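Local coordinates for rRNA N-glycosidase (Bougainvillea spectabilis, PDB 3CTK), which is a plant ribosome-inactivating protein, a single chain built on the mixed sheet and helical core of that family, at residues A[63-66]-A[67-70]; A[111-114]-A[115-118]; A[153-156]-A[157-161]; A[171-174]-A[175-179]; A[190-193]-A[194-197]. All blocks are in the same frame, centred on the assembly; numbering follows the deposited sequence.

Contact 1: residues A[63-66]-A[67-70]; sequences AIDV and TDVY
Asp65, at the end of strand 59-65, reaches over to Thr67 and Asp68, and its side chain can be followed outward. CB rests against Asp68 OD1 at 3.2 Å and also faces the carbonyl oxygen of Tyr70. CG is swung anti to the backbone N (chi1 -173°), which brings the carboxylate over the residues that turn the chain. There OD1 is gripped twice by one residue: Thr67 OG1 donates at 2.7 Å, steeply from above the carboxylate plane, and Thr67 N donates to it at 3.0 Å from the same face, nearer the plane. Arg46 adds a salt bridge to this oxygen. The turn belongs to a beta hairpin that leads into strand 70-78, with Asp65 N bonded to Tyr70 O at 2.8 Å across it. At the tip, OD2 of Asp65 accepts from a water that also donates to Asp68 OD2, a bridge likely to ease the closeness of two carboxylates whose planes stand 61° apart. Asp68 makes an Asx turn of its own, its OD1 accepting from Tyr70 N at 3.0 Å. Ile64, which also packs on helix 149-168, lays CG2 on Val69 CA at 3.6 Å.

Contact 2: residues A[111-114]-A[115-118]; sequences DGSY and QKLV
Leu117 N donates to Ser113 O at 3.0 Å and Val118 N to Tyr114 O at 2.9 Å, the i to i+4 bonds that open helix 114-121. Ser113 is the N-cap of this helix. Its OG lies between its own backbone N and carbonyl carbon (chi1 62°), where it can face the first turn and take a weak capping bond from Lys116 N. The same hydroxyl gives its proton to Asp111 OD2 at 2.7 Å, meeting the carboxylate on the syn side and close to its plane. Ser113 N also donates to Asp111 OD2, at 2.9 Å but from well above the plane, and closes an Asx turn around Gly112. Lys116 crosses this pair with its methylene groups: CG lies 3.1 Å from Asp111 OD2. A bend at chi2 then carries the amine off, leaving Lys116 NZ 6.1 Å from Asp111 OD1, so the two charges do not touch. On the buried side Leu117 turns back under the loop, CD1 lying 3.5 Å from Gly112 O, and packs on Leu157 and Ile160 of helix 149-168. Tyr114 extends away from the turn; its hydroxyl is bonded to Glu165 and its ring meets Arg125 in a cation-pi contact. This serine N-cap also donates to an Asx-turn carboxylate, which probably sets the rotation of the hydroxyl so that its oxygen can face Lys116 N, though that bond is weak; the carboxylate's charge would probably sit well by the helix's N-terminal end, where backbone N-H groups point outward.

Contact 3: residues A[153-156]-A[157-161]; sequences AKFF and LIVIQ
Phe155 and Val159 meet one turn apart on helix 149-168, the long buried helix in the core of this ribosome-inactivating fold. Val159 comes over one face of the phenyl ring, off-centre toward the rim, with its CB 4.1 Å from Phe155 CE1. The ring gets there because CG is anti to the backbone N (chi1 164°), which leans it along the helix toward the next turn. Phe156 behaves differently. Its ring is carried away from the following residues, and CB makes the apolar touch, 4.2 Å from Ile160 CD1. Side-chain carbons tuck in beside backbone carbonyls: Leu157 CG is 3.3 Å from Ala153 O, and Ile158 CG1 keeps the same distance from Lys154 O.

Further out, Tyr74 meets both phenyl rings, Phe155 edge-to-face and Phe156 with the planes at about 60°. Ser138, Ile139 and Ile142 of helix 132-142 pack on Phe155, and Val71 of strand 70-78 backs Phe156 and Ile160. Leu157 turns to helix 114-121, where Leu117 and Ala121 receive it. Beneath this, four i to i+4 bonds join the two segments, and in one of them Val159 N donates to Phe155 O at 2.9 Å with an almost straight N-H...O angle of 177°.

Contact 4: residues A[171-174]-A[175-179]; sequences YIET and EVVDR
Tyr171 and Glu175 form the close-packed side of this helical turn, the two side chains crossing obliquely one helical turn (i, i+4) apart. Glu175 CG lies 3.8 Å from Tyr171 CE2, and a bend at chi2 (-61°) folds the carboxylate back until its plane is within 9° of the ring plane. A water seals the pair: it donates to Tyr171 O at 2.8 Å and to Glu175 OE2 at 2.7 Å, and stands over one face of the tyrosine ring, toward the rim. The other carboxylate oxygen is held from the next turn, where Arg179 NE makes a salt bridge to Glu175 OE1 at 2.8 Å, with the acceptor close to the guanidinium plane. The water and Arg179 thus hold one carboxylate oxygen each, only the water joining in the tyrosine carbonyl, while Asn188 bonds the tyrosine hydroxyl.

The opposite character appears at Thr174 and Asp178, both exposed. These side chains run alongside each other in the same direction, and what meets is a methyl and a carboxylate oxygen, Thr174 CG2 to Asp178 OD2 at 3.4 Å. The threonine hydroxyl bonds instead to Lys170 O. Glu173 is likewise spent elsewhere, in a salt bridge to Arg22. Ile172 and Val176 are buried, with helix 149-168 against them; with charged and hydroxyl groups on its outer side, helix 170-180 is a typical amphipathic helix, carrying an i, i+4 Glu-Arg pair.

Contact 5: residues A[190-193]-A[194-197]; sequences KVLN and LENN
Lys190 crosses Leu194 at a slant on helix 189-196, a short helix of the ribosome-inactivating fold packed against helix 170-180, with Asn193 touching strand 214-222. With CG anti to the backbone N (chi1 179°) and the chain extended, the lysine's methylenes pass the leucine, CE 4.0 Å from Leu194 CD1. Its amine goes on to a salt bridge with Asp240 and cation-pi contacts with Tyr171 and Trp229, which makes the aliphatic stem the part that serves this contact.

Val191 and Glu195 instead lie side by side, pointing the same way. CG1 of Val191 touches Glu195 OE2 at 3.5 Å, while Glu195 CG sits 3.2 Å from Val191 O. Leu192 approaches the same glutamate from another angle, with CD1 4.2 Å from Glu195 OE1. That oxygen is claimed by Arg125 in a salt bridge, and Arg125 also bonds to Asn196 OD1, so one arginine holds two successive residues near the helix end.

Helical bonding runs under these pairs, Leu194 N to Lys190 O at 2.9 Å and Glu195 N to Val191 O at 3.1 Å. Toward the end it becomes less straight, for Asn196 N meets Leu192 O with an N-H...O angle of 146°. The last turn tightens, and Asn197 N donates to Leu194 O at 3.0 Å.

How the contacts relate
From the N terminus the five contacts follow in series, and none nests in or crosses another. Contact 1 closes the hairpin between strands 59-65 and 70-78 of the mixed sheet. Contact 2 turns the chain from the loop after strand 105-108 into helix 114-121. Contact 3 lies within helix 149-168, its centre about 10 Å from that of contact 2, which it meets at Leu117 CB and Leu157 CD2, 3.6 Å apart. Contacts 4 and 5 sit on the next two helices and pack directly, Tyr171 against Lys190 and Val191. Ile172 touches Gln161, joining contact 4 to contact 3, whereas contact 1 touches none of the others.

Contact 1: residues A[63-66]-A[67-70]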
loop_
_atom_site.group_PDB
_atom_site.type_symbol
_atom_site.label_atom_id
_atom_site.label_comp_id
_atom_site.label_asym_id
_atom_site.label_seq_id
_atom_site.Cartn_x
_atom_site.Cartn_y
_atom_site.Cartn_z
ATOM N N ALA A 63 3.861 3.109 8.755
ATOM C CA ALA A 63 3.277 1.966 9.452
ATOM C C ALA A 63 2.145 1.336 8.651
ATOM O O ALA A 63 1.240 2.030 8.190
ATOM C CB ALA A 63 2.761 2.401 10.820
ATOM N N ILE A 64 2.204 0.015 8.500
ATOM C CA ILE A 64 1.189 -0.730 7.759
ATOM C C ILE A 64 0.547 -1.813 8.630
ATOM O O ILE A 64 1.239 -2.577 9.301
ATOM C CB ILE A 64 1.807 -1.390 6.501
ATOM C CG1 ILE A 64 2.250 -0.303 5.516
ATOM C CG2 ILE A 64 0.801 -2.347 5.849
ATOM C CD1 ILE A 64 2.914 -0.837 4.258
ATOM N N ASP A 65 -0.782 -1.858 8.611
ATOM C CA ASP A 65 -1.571 -2.835 9.364
ATOM C C ASP A 65 -1.426 -4.159 8.607
ATOM O O ASP A 65 -1.850 -4.256 7.461
ATOM C CB ASP A 65 -3.039 -2.388 9.366
ATOM C CG ASP A 65 -3.921 -3.234 10.267
ATOM O OD1 ASP A 65 -3.656 -4.443 10.404
ATOM O OD2 ASP A 65 -4.896 -2.688 10.824
ATOM N N VAL A 66 -0.843 -5.178 9.235
ATOM C CA VAL A 66 -0.640 -6.445 8.533
ATOM C C VAL A 66 -1.904 -7.228 8.223
ATOM O O VAL A 66 -1.887 -8.122 7.372
ATOM C CB VAL A 66 0.326 -7.388 9.297
ATOM C CG1 VAL A 66 1.647 -6.675 9.560
ATOM C CG2 VAL A 66 -0.320 -7.875 10.594
ATOM N N THR A 67 -3.005 -6.907 8.890
ATOM C CA THR A 67 -4.241 -7.643 8.635
ATOM C C THR A 67 -4.884 -7.262 7.304
ATOM O O THR A 67 -5.503 -8.103 6.648
ATOM C CB THR A 67 -5.276 -7.438 9.774
ATOM O OG1 THR A 67 -5.719 -6.075 9.792
ATOM C CG2 THR A 67 -4.658 -7.788 11.126
ATOM N N ASP A 68 -4.717 -6.008 6.886
ATOM C CA ASP A 68 -5.324 -5.542 5.642
ATOM C C ASP A 68 -4.413 -4.720 4.729
ATOM O O ASP A 68 -4.864 -4.198 3.707
ATOM C CB ASP A 68 -6.581 -4.723 5.963
ATOM C CG ASP A 68 -6.320 -3.628 6.990
ATOM O OD1 ASP A 68 -5.150 -3.213 7.133
ATOM O OD2 ASP A 68 -7.286 -3.172 7.644
ATOM N N VAL A 69 -3.139 -4.617 5.098
ATOM C CA VAL A 69 -2.138 -3.858 4.347
ATOM C C VAL A 69 -2.491 -2.363 4.234
ATOM O O VAL A 69 -2.077 -1.690 3.293
ATOM C CB VAL A 69 -1.919 -4.443 2.918
ATOM C CG1 VAL A 69 -0.525 -4.058 2.405
ATOM C CG2 VAL A 69 -2.074 -5.956 2.939
ATOM N N TYR A 70 -3.246 -1.845 5.202
ATOM C CA TYR A 70 -3.614 -0.428 5.207
ATOM C C TYR A 70 -2.509 0.413 5.842
ATOM O O TYR A 70 -1.994 0.061 6.901
ATOM C CB TYR A 70 -4.875 -0.172 6.043
ATOM C CG TYR A 70 -6.200 -0.595 5.455
ATOM C CD1 TYR A 70 -7.395 -0.220 6.078
ATOM C CD2 TYR A 70 -6.274 -1.374 4.304
ATOM C CE1 TYR A 70 -8.626 -0.610 5.572
ATOM C CE2 TYR A 70 -7.510 -1.774 3.786
ATOM C CZ TYR A 70 -8.679 -1.386 4.429
ATOM O OH TYR A 70 -9.903 -1.775 3.939
HETATM O O HOH W 1 -6.709 -1.201 9.380
#

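Contact 2: residues A[111-114]-A[115-118]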
loop_
_atom_site.group_PDB
_atom_site.type_symbol
_atom_site.label_atom_id
_atom_site.label_comp_id
_atom_site.label_asym_id
_atom_site.label_seq_id
_atom_site.Cartn_x
_atom_site.Cartn_y
_atom_site.Cartn_z
ATOM N N ASP A 111 -9.352 10.454 6.540
ATOM C CA ASP A 111 -8.967 9.058 6.720
ATOM C C ASP A 111 -8.212 8.549 5.494
ATOM O O ASP A 111 -7.979 9.302 4.545
ATOM C CB ASP A 111 -10.199 8.186 7.019
ATOM C CG ASP A 111 -11.147 8.062 5.838
ATOM O OD1 ASP A 111 -12.344 7.795 6.075
ATOM O OD2 ASP A 111 -10.707 8.207 4.682
ATOM N N GLY A 112 -7.838 7.273 5.514
ATOM C CA GLY A 112 -7.074 6.709 4.414
ATOM C C GLY A 112 -7.800 6.173 3.193
ATOM O O GLY A 112 -7.166 5.570 2.326
ATOM N N SER A 113 -9.110 6.371 3.104
ATOM C CA SER A 113 -9.842 5.886 1.941
ATOM C C SER A 113 -9.424 6.733 0.745
ATOM O O SER A 113 -9.063 7.899 0.899
ATOM C CB SER A 113 -11.353 6.002 2.167
ATOM O OG SER A 113 -11.749 7.349 2.362
ATOM N N TYR A 114 -9.463 6.163 -0.455
ATOM C CA TYR A 114 -9.061 6.944 -1.616
ATOM C C TYR A 114 -9.938 8.173 -1.835
ATOM O O TYR A 114 -9.454 9.209 -2.287
ATOM C CB TYR A 114 -9.055 6.077 -2.878
ATOM C CG TYR A 114 -7.841 5.182 -2.990
ATOM C CD1 TYR A 114 -6.553 5.705 -2.864
ATOM C CD2 TYR A 114 -7.977 3.818 -3.236
ATOM C CE1 TYR A 114 -5.431 4.890 -2.984
ATOM C CE2 TYR A 114 -6.858 2.994 -3.358
ATOM C CZ TYR A 114 -5.590 3.537 -3.230
ATOM O OH TYR A 114 -4.481 2.728 -3.341
ATOM N N GLN A 115 -11.221 8.072 -1.506
ATOM C CA GLN A 115 -12.114 9.205 -1.711
ATOM C C GLN A 115 -11.733 10.398 -0.848
ATOM O O GLN A 115 -11.704 11.532 -1.328
ATOM C CB GLN A 115 -13.562 8.810 -1.428
ATOM C CG GLN A 115 -14.575 9.902 -1.763
ATOM C CD GLN A 115 -14.427 10.431 -3.184
ATOM O OE1 GLN A 115 -13.652 11.356 -3.443
ATOM N NE2 GLN A 115 -15.164 9.834 -4.115
ATOM N N LYS A 116 -11.432 10.147 0.421
ATOM C CA LYS A 116 -11.062 11.232 1.321
ATOM C C LYS A 116 -9.678 11.776 0.988
ATOM O O LYS A 116 -9.437 12.978 1.098
ATOM C CB LYS A 116 -11.106 10.757 2.776
ATOM C CG LYS A 116 -12.482 10.286 3.228
ATOM C CD LYS A 116 -13.520 11.390 3.093
ATOM C CE LYS A 116 -14.896 10.895 3.516
ATOM N NZ LYS A 116 -15.937 11.945 3.360
ATOM N N LEU A 117 -8.771 10.894 0.575
ATOM C CA LEU A 117 -7.420 11.318 0.220
ATOM C C LEU A 117 -7.393 12.196 -1.026
ATOM O O LEU A 117 -6.699 13.212 -1.055
ATOM C CB LEU A 117 -6.508 10.105 0.001
ATOM C CG LEU A 117 -6.066 9.320 1.241
ATOM C CD1 LEU A 117 -5.293 8.082 0.812
ATOM C CD2 LEU A 117 -5.199 10.212 2.126
ATOM N N VAL A 118 -8.129 11.809 -2.064
ATOM C CA VAL A 118 -8.135 12.610 -3.286
ATOM C C VAL A 118 -8.807 13.960 -3.039
ATOM O O VAL A 118 -8.413 14.971 -3.624
ATOM C CB VAL A 118 -8.852 11.887 -4.459
ATOM C CG1 VAL A 118 -8.143 10.575 -4.768
ATOM C CG2 VAL A 118 -10.311 11.650 -4.127
#

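Contact 3: residues A[153-156]-A[157-161]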
loop_
_atom_site.group_PDB
_atom_site.type_symbol
_atom_site.label_atom_id
_atom_site.label_comp_id
_atom_site.label_asym_id
_atom_site.label_seq_id
_atom_site.Cartn_x
_atom_site.Cartn_y
_atom_site.Cartn_z
ATOM N N ALA A 153 -1.671 14.447 1.907
ATOM C CA ALA A 153 -2.583 13.543 1.216
ATOM C C ALA A 153 -1.920 13.041 -0.067
ATOM O O ALA A 153 -2.082 11.880 -0.445
ATOM C CB ALA A 153 -3.903 14.253 0.890
ATOM N N LYS A 154 -1.167 13.911 -0.737
ATOM C CA LYS A 154 -0.484 13.519 -1.969
ATOM C C LYS A 154 0.552 12.442 -1.662
ATOM O O LYS A 154 0.696 11.475 -2.407
ATOM C CB LYS A 154 0.193 14.728 -2.615
ATOM C CG LYS A 154 -0.790 15.729 -3.214
ATOM C CD LYS A 154 -0.094 16.957 -3.791
ATOM C CE LYS A 154 0.780 16.609 -4.986
ATOM N NZ LYS A 154 1.913 15.700 -4.638
ATOM N N PHE A 155 1.277 12.613 -0.562
ATOM C CA PHE A 155 2.277 11.629 -0.160
ATOM C C PHE A 155 1.604 10.271 0.064
ATOM O O PHE A 155 2.075 9.245 -0.434
ATOM C CB PHE A 155 2.973 12.075 1.129
ATOM C CG PHE A 155 3.721 10.972 1.822
ATOM C CD1 PHE A 155 4.861 10.414 1.248
ATOM C CD2 PHE A 155 3.263 10.463 3.035
ATOM C CE1 PHE A 155 5.530 9.365 1.870
ATOM C CE2 PHE A 155 3.928 9.409 3.666
ATOM C CZ PHE A 155 5.062 8.859 3.082
ATOM N N PHE A 156 0.503 10.262 0.811
ATOM C CA PHE A 156 -0.198 9.008 1.077
ATOM C C PHE A 156 -0.654 8.334 -0.214
ATOM O O PHE A 156 -0.490 7.130 -0.377
ATOM C CB PHE A 156 -1.400 9.234 2.004
ATOM C CG PHE A 156 -1.039 9.282 3.467
ATOM C CD1 PHE A 156 -1.289 10.420 4.228
ATOM C CD2 PHE A 156 -0.449 8.181 4.085
ATOM C CE1 PHE A 156 -0.958 10.463 5.580
ATOM C CE2 PHE A 156 -0.114 8.213 5.437
ATOM C CZ PHE A 156 -0.369 9.357 6.188
ATOM N N LEU A 157 -1.219 9.107 -1.133
ATOM C CA LEU A 157 -1.685 8.537 -2.395
ATOM C C LEU A 157 -0.554 7.847 -3.144
ATOM O O LEU A 157 -0.734 6.756 -3.690
ATOM C CB LEU A 157 -2.308 9.627 -3.279
ATOM C CG LEU A 157 -3.673 10.133 -2.805
ATOM C CD1 LEU A 157 -4.104 11.351 -3.610
ATOM C CD2 LEU A 157 -4.689 9.010 -2.942
ATOM N N ILE A 158 0.614 8.478 -3.167
ATOM C CA ILE A 158 1.754 7.903 -3.869
ATOM C C ILE A 158 2.319 6.676 -3.158
ATOM O O ILE A 158 2.486 5.620 -3.773
ATOM C CB ILE A 158 2.873 8.958 -4.061
ATOM C CG1 ILE A 158 2.336 10.116 -4.914
ATOM C CG2 ILE A 158 4.096 8.317 -4.723
ATOM C CD1 ILE A 158 3.285 11.297 -5.040
ATOM N N VAL A 159 2.583 6.793 -1.861
ATOM C CA VAL A 159 3.160 5.671 -1.125
ATOM C C VAL A 159 2.223 4.467 -0.990
ATOM O O VAL A 159 2.675 3.319 -1.039
ATOM C CB VAL A 159 3.654 6.118 0.277
ATOM C CG1 VAL A 159 2.499 6.167 1.266
ATOM C CG2 VAL A 159 4.750 5.172 0.762
ATOM N N ILE A 160 0.927 4.712 -0.833
ATOM C CA ILE A 160 -0.020 3.607 -0.705
ATOM C C ILE A 160 -0.029 2.753 -1.973
ATOM O O ILE A 160 -0.049 1.520 -1.908
ATOM C CB ILE A 160 -1.457 4.120 -0.423
ATOM C CG1 ILE A 160 -1.540 4.650 1.014
ATOM C CG2 ILE A 160 -2.464 3.004 -0.645
ATOM C CD1 ILE A 160 -2.847 5.353 1.349
ATOM N N GLN A 161 -0.001 3.401 -3.131
ATOM C CA GLN A 161 -0.014 2.659 -4.384
ATOM C C GLN A 161 1.323 1.979 -4.695
ATOM O O GLN A 161 1.347 0.843 -5.175
ATOM C CB GLN A 161 -0.409 3.585 -5.534
ATOM C CG GLN A 161 -1.754 4.269 -5.334
ATOM C CD GLN A 161 -2.171 5.060 -6.556
ATOM O OE1 GLN A 161 -2.593 4.490 -7.559
ATOM N NE2 GLN A 161 -2.037 6.380 -6.484
#

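Contact 4: residues A[171-174]-A[175-179]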
loop_
_atom_site.group_PDB
_atom_site.type_symbol
_atom_site.label_atom_id
_atom_site.label_comp_id
_atom_site.label_asym_id
_atom_site.label_seq_id
_atom_site.Cartn_x
_atom_site.Cartn_y
_atom_site.Cartn_z
ATOM N N TYR A 171 0.841 -7.372 -10.560
ATOM C CA TYR A 171 0.639 -6.552 -11.754
ATOM C C TYR A 171 1.085 -5.115 -11.496
ATOM O O TYR A 171 1.772 -4.504 -12.324
ATOM C CB TYR A 171 -0.833 -6.532 -12.178
ATOM C CG TYR A 171 -1.062 -5.682 -13.411
ATOM C CD1 TYR A 171 -0.748 -6.164 -14.683
ATOM C CD2 TYR A 171 -1.526 -4.371 -13.302
ATOM C CE1 TYR A 171 -0.886 -5.362 -15.812
ATOM C CE2 TYR A 171 -1.667 -3.558 -14.429
ATOM C CZ TYR A 171 -1.344 -4.061 -15.677
ATOM O OH TYR A 171 -1.472 -3.261 -16.789
ATOM N N ILE A 172 0.684 -4.576 -10.348
ATOM C CA ILE A 172 1.041 -3.213 -9.984
ATOM C C ILE A 172 2.541 -3.128 -9.705
ATOM O O ILE A 172 3.192 -2.158 -10.085
ATOM C CB ILE A 172 0.219 -2.736 -8.754
ATOM C CG1 ILE A 172 -1.268 -2.727 -9.117
ATOM C CG2 ILE A 172 0.658 -1.337 -8.325
ATOM C CD1 ILE A 172 -2.189 -2.217 -8.008
ATOM N N GLU A 173 3.095 -4.146 -9.055
ATOM C CA GLU A 173 4.528 -4.153 -8.783
ATOM C C GLU A 173 5.281 -4.063 -10.113
ATOM O O GLU A 173 6.267 -3.328 -10.237
ATOM C CB GLU A 173 4.942 -5.438 -8.062
ATOM C CG GLU A 173 6.435 -5.498 -7.759
ATOM C CD GLU A 173 6.913 -6.884 -7.378
ATOM O OE1 GLU A 173 6.080 -7.817 -7.294
ATOM O OE2 GLU A 173 8.134 -7.039 -7.164
ATOM N N THR A 174 4.806 -4.800 -11.113
ATOM C CA THR A 174 5.464 -4.793 -12.414
ATOM C C THR A 174 5.355 -3.444 -13.116
ATOM O O THR A 174 6.285 -3.029 -13.806
ATOM C CB THR A 174 4.917 -5.909 -13.325
ATOM O OG1 THR A 174 5.194 -7.181 -12.726
ATOM C CG2 THR A 174 5.587 -5.864 -14.689
ATOM N N GLU A 175 4.230 -2.753 -12.941
ATOM C CA GLU A 175 4.072 -1.437 -13.559
ATOM C C GLU A 175 5.115 -0.486 -12.983
ATOM O O GLU A 175 5.738 0.288 -13.713
ATOM C CB GLU A 175 2.667 -0.871 -13.306
ATOM C CG GLU A 175 1.571 -1.529 -14.128
ATOM C CD GLU A 175 1.785 -1.355 -15.621
ATOM O OE1 GLU A 175 1.666 -0.212 -16.117
ATOM O OE2 GLU A 175 2.082 -2.362 -16.296
ATOM N N VAL A 176 5.312 -0.546 -11.669
ATOM C CA VAL A 176 6.291 0.325 -11.033
ATOM C C VAL A 176 7.700 -0.022 -11.502
ATOM O O VAL A 176 8.502 0.866 -11.780
ATOM C CB VAL A 176 6.214 0.232 -9.487
ATOM C CG1 VAL A 176 7.345 1.040 -8.852
ATOM C CG2 VAL A 176 4.869 0.764 -9.011
ATOM N N VAL A 177 8.001 -1.314 -11.599
ATOM C CA VAL A 177 9.320 -1.751 -12.050
ATOM C C VAL A 177 9.607 -1.294 -13.483
ATOM O O VAL A 177 10.702 -0.804 -13.777
ATOM C CB VAL A 177 9.456 -3.292 -11.989
ATOM C CG1 VAL A 177 10.742 -3.735 -12.681
ATOM C CG2 VAL A 177 9.469 -3.750 -10.535
ATOM N N ASP A 178 8.626 -1.454 -14.368
ATOM C CA ASP A 178 8.784 -1.069 -15.772
ATOM C C ASP A 178 8.703 0.426 -16.062
ATOM O O ASP A 178 9.368 0.917 -16.983
ATOM C CB ASP A 178 7.728 -1.754 -16.645
ATOM C CG ASP A 178 7.888 -3.252 -16.703
ATOM O OD1 ASP A 178 8.965 -3.757 -16.323
ATOM O OD2 ASP A 178 6.932 -3.924 -17.147
ATOM N N ARG A 179 7.899 1.146 -15.282
ATOM C CA ARG A 179 7.678 2.571 -15.518
ATOM C C ARG A 179 8.022 3.561 -14.404
ATOM O O ARG A 179 8.179 4.751 -14.677
ATOM C CB ARG A 179 6.208 2.805 -15.876
ATOM C CG ARG A 179 5.587 1.811 -16.846
ATOM C CD ARG A 179 4.082 2.051 -16.923
ATOM N NE ARG A 179 3.398 1.116 -17.812
ATOM C CZ ARG A 179 3.428 1.181 -19.139
ATOM N NH1 ARG A 179 4.109 2.147 -19.743
ATOM N NH2 ARG A 179 2.780 0.278 -19.865
HETATM O O HOH W 2 2.340 -4.774 -15.103
#

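Contact 5: residues A[190-193]-A[194-197]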
loop_
_atom_site.group_PDB
_atom_site.type_symbol
_atom_site.label_atom_id
_atom_site.label_comp_id
_atom_site.label_asym_id
_atom_site.label_seq_id
_atom_site.Cartn_x
_atom_site.Cartn_y
_atom_site.Cartn_z
ATOM N N LYS A 190 -6.334 -0.612 -15.397
ATOM C CA LYS A 190 -6.246 -1.882 -14.682
ATOM C C LYS A 190 -5.681 -1.700 -13.280
ATOM O O LYS A 190 -6.177 -2.297 -12.320
ATOM C CB LYS A 190 -5.393 -2.894 -15.460
ATOM C CG LYS A 190 -5.241 -4.233 -14.737
ATOM C CD LYS A 190 -4.697 -5.339 -15.640
ATOM C CE LYS A 190 -4.511 -6.634 -14.844
ATOM N NZ LYS A 190 -4.133 -7.795 -15.700
ATOM N N VAL A 191 -4.638 -0.885 -13.160
ATOM C CA VAL A 191 -4.042 -0.629 -11.853
ATOM C C VAL A 191 -5.132 -0.123 -10.907
ATOM O O VAL A 191 -5.315 -0.653 -9.810
ATOM C CB VAL A 191 -2.920 0.422 -11.947
ATOM C CG1 VAL A 191 -2.441 0.800 -10.549
ATOM C CG2 VAL A 191 -1.760 -0.131 -12.767
ATOM N N LEU A 192 -5.867 0.888 -11.351
ATOM C CA LEU A 192 -6.942 1.467 -10.552
ATOM C C LEU A 192 -8.051 0.465 -10.234
ATOM O O LEU A 192 -8.571 0.441 -9.118
ATOM C CB LEU A 192 -7.523 2.692 -11.271
ATOM C CG LEU A 192 -6.857 4.044 -10.975
ATOM C CD1 LEU A 192 -5.366 3.880 -10.804
ATOM C CD2 LEU A 192 -7.175 5.025 -12.092
ATOM N N ASN A 193 -8.400 -0.373 -11.205
ATOM C CA ASN A 193 -9.458 -1.359 -11.004
ATOM C C ASN A 193 -9.070 -2.388 -9.940
ATOM O O ASN A 193 -9.880 -2.737 -9.078
ATOM C CB ASN A 193 -9.776 -2.072 -12.321
ATOM C CG ASN A 193 -10.962 -3.005 -12.201
ATOM O OD1 ASN A 193 -12.084 -2.569 -11.940
ATOM N ND2 ASN A 193 -10.721 -4.295 -12.389
ATOM N N LEU A 194 -7.835 -2.877 -10.003
ATOM C CA LEU A 194 -7.364 -3.854 -9.024
ATOM C C LEU A 194 -7.369 -3.234 -7.630
ATOM O O LEU A 194 -7.782 -3.872 -6.659
ATOM C CB LEU A 194 -5.954 -4.342 -9.394
ATOM C CG LEU A 194 -5.863 -5.225 -10.652
ATOM C CD1 LEU A 194 -4.414 -5.496 -10.998
ATOM C CD2 LEU A 194 -6.599 -6.535 -10.417
ATOM N N GLU A 195 -6.918 -1.986 -7.532
ATOM C CA GLU A 195 -6.895 -1.286 -6.251
ATOM C C GLU A 195 -8.297 -1.220 -5.643
ATOM O O GLU A 195 -8.466 -1.361 -4.431
ATOM C CB GLU A 195 -6.353 0.140 -6.426
ATOM C CG GLU A 195 -4.873 0.220 -6.783
ATOM C CD GLU A 195 -4.396 1.652 -6.977
ATOM O OE1 GLU A 195 -5.221 2.580 -6.816
ATOM O OE2 GLU A 195 -3.199 1.850 -7.293
ATOM N N ASN A 196 -9.300 -1.012 -6.490
ATOM C CA ASN A 196 -10.677 -0.916 -6.022
ATOM C C ASN A 196 -11.334 -2.255 -5.712
ATOM O O ASN A 196 -12.415 -2.280 -5.121
ATOM C CB ASN A 196 -11.559 -0.198 -7.054
ATOM C CG ASN A 196 -11.091 1.213 -7.361
ATOM O OD1 ASN A 196 -10.532 1.901 -6.508
ATOM N ND2 ASN A 196 -11.340 1.658 -8.590
ATOM N N ASN A 197 -10.699 -3.361 -6.095
ATOM C CA ASN A 197 -11.304 -4.674 -5.881
ATOM C C ASN A 197 -10.499 -5.744 -5.150
ATOM O O ASN A 197 -10.799 -6.931 -5.279
ATOM C CB ASN A 197 -11.753 -5.260 -7.224
ATOM C CG ASN A 197 -12.879 -4.475 -7.857
ATOM O OD1 ASN A 197 -12.653 -3.594 -8.689
ATOM N ND2 ASN A 197 -14.103 -4.783 -7.460
#